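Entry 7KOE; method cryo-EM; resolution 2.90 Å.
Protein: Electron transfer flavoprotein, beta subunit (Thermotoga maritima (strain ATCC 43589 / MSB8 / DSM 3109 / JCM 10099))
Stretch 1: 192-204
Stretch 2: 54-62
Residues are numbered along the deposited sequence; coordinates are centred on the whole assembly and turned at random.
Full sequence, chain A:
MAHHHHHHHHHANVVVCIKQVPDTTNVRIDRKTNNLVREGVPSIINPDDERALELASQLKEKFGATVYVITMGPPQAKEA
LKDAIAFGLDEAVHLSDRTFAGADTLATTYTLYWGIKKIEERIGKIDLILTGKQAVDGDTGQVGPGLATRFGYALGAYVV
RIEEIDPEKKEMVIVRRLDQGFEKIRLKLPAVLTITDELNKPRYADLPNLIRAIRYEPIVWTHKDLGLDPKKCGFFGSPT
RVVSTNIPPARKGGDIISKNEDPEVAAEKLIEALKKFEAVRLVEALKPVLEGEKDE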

ATOM      1  N   VAL A 192     -23.356 -31.945 -40.411  1.00 27.81           N
ATOM      2  CA  VAL A 192     -22.915 -30.956 -39.439  1.00 27.81           C
ATOM      3  C   VAL A 192     -22.354 -29.788 -40.235  1.00 27.81           C
ATOM      4  O   VAL A 192     -21.244 -29.862 -40.771  1.00 27.81           O
ATOM      5  CB  VAL A 192     -21.881 -31.517 -38.460  1.00 27.81           C
ATOM      6  CG1 VAL A 192     -21.342 -30.419 -37.560  1.00 27.81           C
ATOM      7  CG2 VAL A 192     -22.503 -32.607 -37.627  1.00 27.81           C
ATOM      8  N   LEU A 193     -23.124 -28.714 -40.337  1.00 25.94           N
ATOM      9  CA  LEU A 193     -22.648 -27.542 -41.044  1.00 25.94           C
ATOM     10  C   LEU A 193     -21.747 -26.710 -40.142  1.00 25.94           C
ATOM     11  O   LEU A 193     -21.637 -26.939 -38.938  1.00 25.94           O
ATOM     12  CB  LEU A 193     -23.817 -26.705 -41.547  1.00 25.94           C
ATOM     13  CG  LEU A 193     -24.577 -27.286 -42.733  1.00 25.94           C
ATOM     14  CD1 LEU A 193     -25.641 -26.333 -43.217  1.00 25.94           C
ATOM     15  CD2 LEU A 193     -23.613 -27.564 -43.829  1.00 25.94           C
ATOM     16  N   THR A 194     -21.085 -25.735 -40.750  1.00 25.25           N
ATOM     17  CA  THR A 194     -20.166 -24.857 -40.035  1.00 25.25           C
ATOM     18  C   THR A 194     -20.170 -23.539 -40.793  1.00 25.25           C
ATOM     19  O   THR A 194     -19.609 -23.445 -41.887  1.00 25.25           O
ATOM     20  CB  THR A 194     -18.775 -25.479 -39.950  1.00 25.25           C
ATOM     21  OG1 THR A 194     -18.814 -26.616 -39.080  1.00 25.25           O
ATOM     22  CG2 THR A 194     -17.768 -24.517 -39.417  1.00 25.25           C
ATOM     23  N   ILE A 195     -20.834 -22.542 -40.227  1.00 25.33           N
ATOM     24  CA  ILE A 195     -21.297 -21.370 -40.960  1.00 25.33           C
ATOM     25  C   ILE A 195     -20.313 -20.224 -40.780  1.00 25.33           C
ATOM     26  O   ILE A 195     -19.808 -19.992 -39.677  1.00 25.33           O
ATOM     27  CB  ILE A 195     -22.705 -20.969 -40.483  1.00 25.33           C
ATOM     28  CG1 ILE A 195     -23.601 -22.200 -40.362  1.00 25.33           C
ATOM     29  CG2 ILE A 195     -23.324 -19.976 -41.419  1.00 25.33           C
ATOM     30  CD1 ILE A 195     -23.906 -22.873 -41.665  1.00 25.33           C
ATOM     31  N   THR A 196     -20.043 -19.503 -41.866  1.00 29.16           N
ATOM     32  CA  THR A 196     -19.209 -18.315 -41.831  1.00 29.16           C
ATOM     33  C   THR A 196     -20.058 -17.062 -41.633  1.00 29.16           C
ATOM     34  O   THR A 196     -21.272 -17.125 -41.445  1.00 29.16           O
ATOM     35  CB  THR A 196     -18.397 -18.196 -43.116  1.00 29.16           C
ATOM     36  OG1 THR A 196     -19.287 -18.137 -44.234  1.00 29.16           O
ATOM     37  CG2 THR A 196     -17.476 -19.373 -43.270  1.00 29.16           C
ATOM     38  N   ASP A 197     -19.403 -15.900 -41.687  1.00 32.46           N
ATOM     39  CA  ASP A 197     -20.113 -14.630 -41.621  1.00 32.46           C
ATOM     40  C   ASP A 197     -20.843 -14.312 -42.915  1.00 32.46           C
ATOM     41  O   ASP A 197     -21.833 -13.575 -42.895  1.00 32.46           O
ATOM     42  CB  ASP A 197     -19.149 -13.481 -41.324  1.00 32.46           C
ATOM     43  CG  ASP A 197     -18.354 -13.692 -40.061  1.00 32.46           C
ATOM     44  OD1 ASP A 197     -17.150 -14.006 -40.166  1.00 32.46           O
ATOM     45  OD2 ASP A 197     -18.921 -13.530 -38.960  1.00 32.46           O
ATOM     46  N   GLU A 198     -20.377 -14.844 -44.039  1.00 33.87           N
ATOM     47  CA  GLU A 198     -20.861 -14.422 -45.343  1.00 33.87           C
ATOM     48  C   GLU A 198     -22.109 -15.162 -45.791  1.00 33.87           C
ATOM     49  O   GLU A 198     -22.547 -14.961 -46.927  1.00 33.87           O
ATOM     50  CB  GLU A 198     -19.767 -14.593 -46.401  1.00 33.87           C
ATOM     51  CG  GLU A 198     -18.557 -13.691 -46.220  1.00 33.87           C
ATOM     52  CD  GLU A 198     -17.471 -14.325 -45.375  1.00 33.87           C
ATOM     53  OE1 GLU A 198     -17.605 -15.518 -45.034  1.00 33.87           O
ATOM     54  OE2 GLU A 198     -16.485 -13.633 -45.048  1.00 33.87           O
ATOM     55  N   LEU A 199     -22.690 -16.011 -44.942  1.00 28.43           N
ATOM     56  CA  LEU A 199     -23.876 -16.755 -45.354  1.00 28.43           C
ATOM     57  C   LEU A 199     -25.085 -15.840 -45.461  1.00 28.43           C
ATOM     58  O   LEU A 199     -25.743 -15.783 -46.506  1.00 28.43           O
ATOM     59  CB  LEU A 199     -24.163 -17.895 -44.383  1.00 28.43           C
ATOM     60  CG  LEU A 199     -25.367 -18.717 -44.846  1.00 28.43           C
ATOM     61  CD1 LEU A 199     -24.926 -19.815 -45.767  1.00 28.43           C
ATOM     62  CD2 LEU A 199     -26.137 -19.291 -43.693  1.00 28.43           C
ATOM     63  N   ASN A 200     -25.387 -15.111 -44.396  1.00 27.17           N
ATOM     64  CA  ASN A 200     -26.517 -14.200 -44.385  1.00 27.17           C
ATOM     65  C   ASN A 200     -26.197 -13.053 -43.440  1.00 27.17           C
ATOM     66  O   ASN A 200     -25.084 -12.947 -42.917  1.00 27.17           O
ATOM     67  CB  ASN A 200     -27.798 -14.955 -44.009  1.00 27.17           C
ATOM     68  CG  ASN A 200     -27.617 -15.873 -42.813  1.00 27.17           C
ATOM     69  OD1 ASN A 200     -26.706 -15.709 -42.011  1.00 27.17           O
ATOM     70  ND2 ASN A 200     -28.468 -16.885 -42.725  1.00 27.17           N
ATOM     71  N   LYS A 201     -27.170 -12.177 -43.241  1.00 27.67           N
ATOM     72  CA  LYS A 201     -27.098 -11.174 -42.205  1.00 27.67           C
ATOM     73  C   LYS A 201     -28.228 -11.425 -41.221  1.00 27.67           C
ATOM     74  O   LYS A 201     -29.380 -11.595 -41.645  1.00 27.67           O
ATOM     75  CB  LYS A 201     -27.191  -9.761 -42.786  1.00 27.67           C
ATOM     76  CG  LYS A 201     -25.962  -9.380 -43.596  1.00 27.67           C
ATOM     77  CD  LYS A 201     -25.957  -7.915 -43.978  1.00 27.67           C
ATOM     78  CE  LYS A 201     -26.931  -7.628 -45.101  1.00 27.67           C
ATOM     79  NZ  LYS A 201     -26.828  -6.211 -45.545  1.00 27.67           N
ATOM     80  N   PRO A 202     -27.943 -11.496 -39.922  1.00 26.16           N
ATOM     81  CA  PRO A 202     -28.967 -11.907 -38.958  1.00 26.16           C
ATOM     82  C   PRO A 202     -30.055 -10.861 -38.802  1.00 26.16           C
ATOM     83  O   PRO A 202     -29.820  -9.657 -38.920  1.00 26.16           O
ATOM     84  CB  PRO A 202     -28.179 -12.086 -37.657  1.00 26.16           C
ATOM     85  CG  PRO A 202     -26.760 -12.219 -38.083  1.00 26.16           C
ATOM     86  CD  PRO A 202     -26.629 -11.351 -39.284  1.00 26.16           C
ATOM     87  N   ARG A 203     -31.263 -11.347 -38.555  1.00 25.72           N
ATOM     88  CA  ARG A 203     -32.435 -10.492 -38.570  1.00 25.72           C
ATOM     89  C   ARG A 203     -32.497  -9.624 -37.322  1.00 25.72           C
ATOM     90  O   ARG A 203     -31.941  -9.954 -36.271  1.00 25.72           O
ATOM     91  CB  ARG A 203     -33.704 -11.337 -38.672  1.00 25.72           C
ATOM     92  CG  ARG A 203     -33.935 -12.239 -37.472  1.00 25.72           C
ATOM     93  CD  ARG A 203     -35.097 -13.171 -37.699  1.00 25.72           C
ATOM     94  NE  ARG A 203     -34.977 -13.881 -38.966  1.00 25.72           N
ATOM     95  CZ  ARG A 203     -35.715 -14.931 -39.301  1.00 25.72           C
ATOM     96  NH1 ARG A 203     -35.541 -15.517 -40.476  1.00 25.72           N
ATOM     97  NH2 ARG A 203     -36.624 -15.398 -38.460  1.00 25.72           N
ATOM     98  N   TYR A 204     -33.159  -8.486 -37.460  1.00 18.76           N
ATOM     99  CA  TYR A 204     -33.620  -7.734 -36.308  1.00 18.76           C
ATOM    100  C   TYR A 204     -34.835  -8.455 -35.746  1.00 18.76           C
ATOM    101  O   TYR A 204     -35.857  -8.570 -36.430  1.00 18.76           O
ATOM    102  CB  TYR A 204     -33.961  -6.306 -36.713  1.00 18.76           C
ATOM    103  CG  TYR A 204     -33.797  -5.298 -35.612  1.00 18.76           C
ATOM    104  CD1 TYR A 204     -32.604  -5.187 -34.917  1.00 18.76           C
ATOM    105  CD2 TYR A 204     -34.836  -4.452 -35.272  1.00 18.76           C
ATOM    106  CE1 TYR A 204     -32.455  -4.261 -33.911  1.00 18.76           C
ATOM    107  CE2 TYR A 204     -34.695  -3.529 -34.273  1.00 18.76           C
ATOM    108  CZ  TYR A 204     -33.508  -3.439 -33.595  1.00 18.76           C
ATOM    109  OH  TYR A 204     -33.381  -2.513 -32.597  1.00 18.76           O
TER
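Stretch 2, residues 54-62: ELASQLKEK

Residues 54-62 form a stretch of helix, begun earlier in the chain, that packs on the strand 192-195 and the loop following it; together the two segments bury 455 Å². The face turned to stretch 1 carries Glu54, Leu55, Ser57 and Glu61, whereas Ala56 points away. The backbones come nearest at the start of the helical stretch, where the CA of Pro202 lies 5.2 Å from the CA of Glu54.

Leu55 (chi1 t, chi2 p) is the apolar bump. It fits a hollow lined by Leu193, Ile195 and Leu199: its CD2 lies 3.8 Å from Ile195 CD1 and 4.4 Å from Leu193 CD1, while its CB meets Leu199 CD2 at 3.7 Å. Beside this pocket Asn200 packs against Glu54, Leu55 and Gln58, and the CB of Glu54 rests 3.8 Å from the CA of Pro202.

Arg203 leaves its backbone sideways, but its guanidinium reaches back over the helix. Its NE forms a salt bridge with Glu54 OE1 (2.8 Å), though the hydrogen bond is weak in angle; the same OE1 accepts the Arg203 backbone N at 3.2 Å, tying loop and side chain to one carboxylate. Ser57 OG lies over one face of the guanidinium, 3.2 Å from Arg203 CZ. One turn beyond Ser57, Glu61 OE2 makes a longer salt bridge to Arg203 NH2, at 3.5 Å.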

ATOM      1  N   GLU A  54     -29.536 -17.495 -37.604  1.00 27.77           N
ATOM      2  CA  GLU A  54     -30.423 -16.897 -38.591  1.00 27.77           C
ATOM      3  C   GLU A  54     -30.763 -17.892 -39.691  1.00 27.77           C
ATOM      4  O   GLU A  54     -31.898 -17.917 -40.181  1.00 27.77           O
ATOM      5  CB  GLU A  54     -29.785 -15.623 -39.151  1.00 27.77           C
ATOM      6  CG  GLU A  54     -30.287 -15.148 -40.505  1.00 27.77           C
ATOM      7  CD  GLU A  54     -31.742 -14.726 -40.500  1.00 27.77           C
ATOM      8  OE1 GLU A  54     -32.243 -14.298 -39.442  1.00 27.77           O
ATOM      9  OE2 GLU A  54     -32.388 -14.814 -41.564  1.00 27.77           O
ATOM     10  N   LEU A  55     -29.804 -18.746 -40.061  1.00 27.85           N
ATOM     11  CA  LEU A  55     -30.086 -19.829 -40.998  1.00 27.85           C
ATOM     12  C   LEU A  55     -31.058 -20.833 -40.400  1.00 27.85           C
ATOM     13  O   LEU A  55     -31.933 -21.358 -41.099  1.00 27.85           O
ATOM     14  CB  LEU A  55     -28.789 -20.525 -41.400  1.00 27.85           C
ATOM     15  CG  LEU A  55     -28.911 -21.777 -42.268  1.00 27.85           C
ATOM     16  CD1 LEU A  55     -29.404 -21.413 -43.651  1.00 27.85           C
ATOM     17  CD2 LEU A  55     -27.592 -22.509 -42.341  1.00 27.85           C
ATOM     18  N   ALA A  56     -30.934 -21.092 -39.100  1.00 26.33           N
ATOM     19  CA  ALA A  56     -31.843 -22.011 -38.429  1.00 26.33           C
ATOM     20  C   ALA A  56     -33.248 -21.435 -38.330  1.00 26.33           C
ATOM     21  O   ALA A  56     -34.234 -22.176 -38.407  1.00 26.33           O
ATOM     22  CB  ALA A  56     -31.309 -22.336 -37.045  1.00 26.33           C
ATOM     23  N   SER A  57     -33.360 -20.120 -38.152  1.00 28.88           N
ATOM     24  CA  SER A  57     -34.675 -19.496 -38.157  1.00 28.88           C
ATOM     25  C   SER A  57     -35.252 -19.438 -39.561  1.00 28.88           C
ATOM     26  O   SER A  57     -36.476 -19.444 -39.726  1.00 28.88           O
ATOM     27  CB  SER A  57     -34.595 -18.098 -37.558  1.00 28.88           C
ATOM     28  OG  SER A  57     -33.782 -17.262 -38.356  1.00 28.88           O
ATOM     29  N   GLN A  58     -34.393 -19.377 -40.582  1.00 31.63           N
ATOM     30  CA  GLN A  58     -34.869 -19.506 -41.952  1.00 31.63           C
ATOM     31  C   GLN A  58     -35.322 -20.926 -42.245  1.00 31.63           C
ATOM     32  O   GLN A  58     -36.304 -21.127 -42.964  1.00 31.63           O
ATOM     33  CB  GLN A  58     -33.776 -19.096 -42.933  1.00 31.63           C
ATOM     34  CG  GLN A  58     -33.555 -17.608 -43.034  1.00 31.63           C
ATOM     35  CD  GLN A  58     -32.257 -17.276 -43.722  1.00 31.63           C
ATOM     36  OE1 GLN A  58     -31.525 -18.167 -44.145  1.00 31.63           O
ATOM     37  NE2 GLN A  58     -31.959 -15.990 -43.839  1.00 31.63           N
ATOM     38  N   LEU A  59     -34.629 -21.917 -41.688  1.00 35.17           N
ATOM     39  CA  LEU A  59     -35.024 -23.311 -41.821  1.00 35.17           C
ATOM     40  C   LEU A  59     -36.280 -23.641 -41.034  1.00 35.17           C
ATOM     41  O   LEU A  59     -36.904 -24.671 -41.302  1.00 35.17           O
ATOM     42  CB  LEU A  59     -33.890 -24.219 -41.355  1.00 35.17           C
ATOM     43  CG  LEU A  59     -33.015 -24.890 -42.406  1.00 35.17           C
ATOM     44  CD1 LEU A  59     -32.317 -23.866 -43.272  1.00 35.17           C
ATOM     45  CD2 LEU A  59     -32.006 -25.756 -41.700  1.00 35.17           C
ATOM     46  N   LYS A  60     -36.649 -22.810 -40.066  1.00 35.98           N
ATOM     47  CA  LYS A  60     -37.845 -23.027 -39.270  1.00 35.98           C
ATOM     48  C   LYS A  60     -39.089 -22.428 -39.907  1.00 35.98           C
ATOM     49  O   LYS A  60     -40.185 -22.973 -39.743  1.00 35.98           O
ATOM     50  CB  LYS A  60     -37.645 -22.443 -37.872  1.00 35.98           C
ATOM     51  CG  LYS A  60     -38.621 -22.947 -36.847  1.00 35.98           C
ATOM     52  CD  LYS A  60     -38.173 -22.605 -35.455  1.00 35.98           C
ATOM     53  CE  LYS A  60     -39.273 -22.895 -34.472  1.00 35.98           C
ATOM     54  NZ  LYS A  60     -40.495 -22.106 -34.768  1.00 35.98           N
ATOM     55  N   GLU A  61     -38.951 -21.328 -40.639  1.00 39.89           N
ATOM     56  CA  GLU A  61     -40.100 -20.729 -41.297  1.00 39.89           C
ATOM     57  C   GLU A  61     -40.303 -21.240 -42.712  1.00 39.89           C
ATOM     58  O   GLU A  61     -41.328 -20.927 -43.326  1.00 39.89           O
ATOM     59  CB  GLU A  61     -39.968 -19.206 -41.322  1.00 39.89           C
ATOM     60  CG  GLU A  61     -38.751 -18.693 -42.055  1.00 39.89           C
ATOM     61  CD  GLU A  61     -38.535 -17.211 -41.838  1.00 39.89           C
ATOM     62  OE1 GLU A  61     -38.040 -16.537 -42.764  1.00 39.89           O
ATOM     63  OE2 GLU A  61     -38.866 -16.721 -40.739  1.00 39.89           O
ATOM     64  N   LYS A  62     -39.358 -22.013 -43.242  1.00 46.17           N
ATOM     65  CA  LYS A  62     -39.499 -22.585 -44.574  1.00 46.17           C
ATOM     66  C   LYS A  62     -39.940 -24.041 -44.540  1.00 46.17           C
ATOM     67  O   LYS A  62     -40.689 -24.479 -45.418  1.00 46.17           O
ATOM     68  CB  LYS A  62     -38.181 -22.466 -45.341  1.00 46.17           C
ATOM     69  CG  LYS A  62     -38.088 -21.240 -46.224  1.00 46.17           C
ATOM     70  CD  LYS A  62     -36.799 -21.244 -47.025  1.00 46.17           C
ATOM     71  CE  LYS A  62     -35.637 -20.710 -46.205  1.00 46.17           C
ATOM     72  NZ  LYS A  62     -34.333 -20.882 -46.898  1.00 46.17           N
TER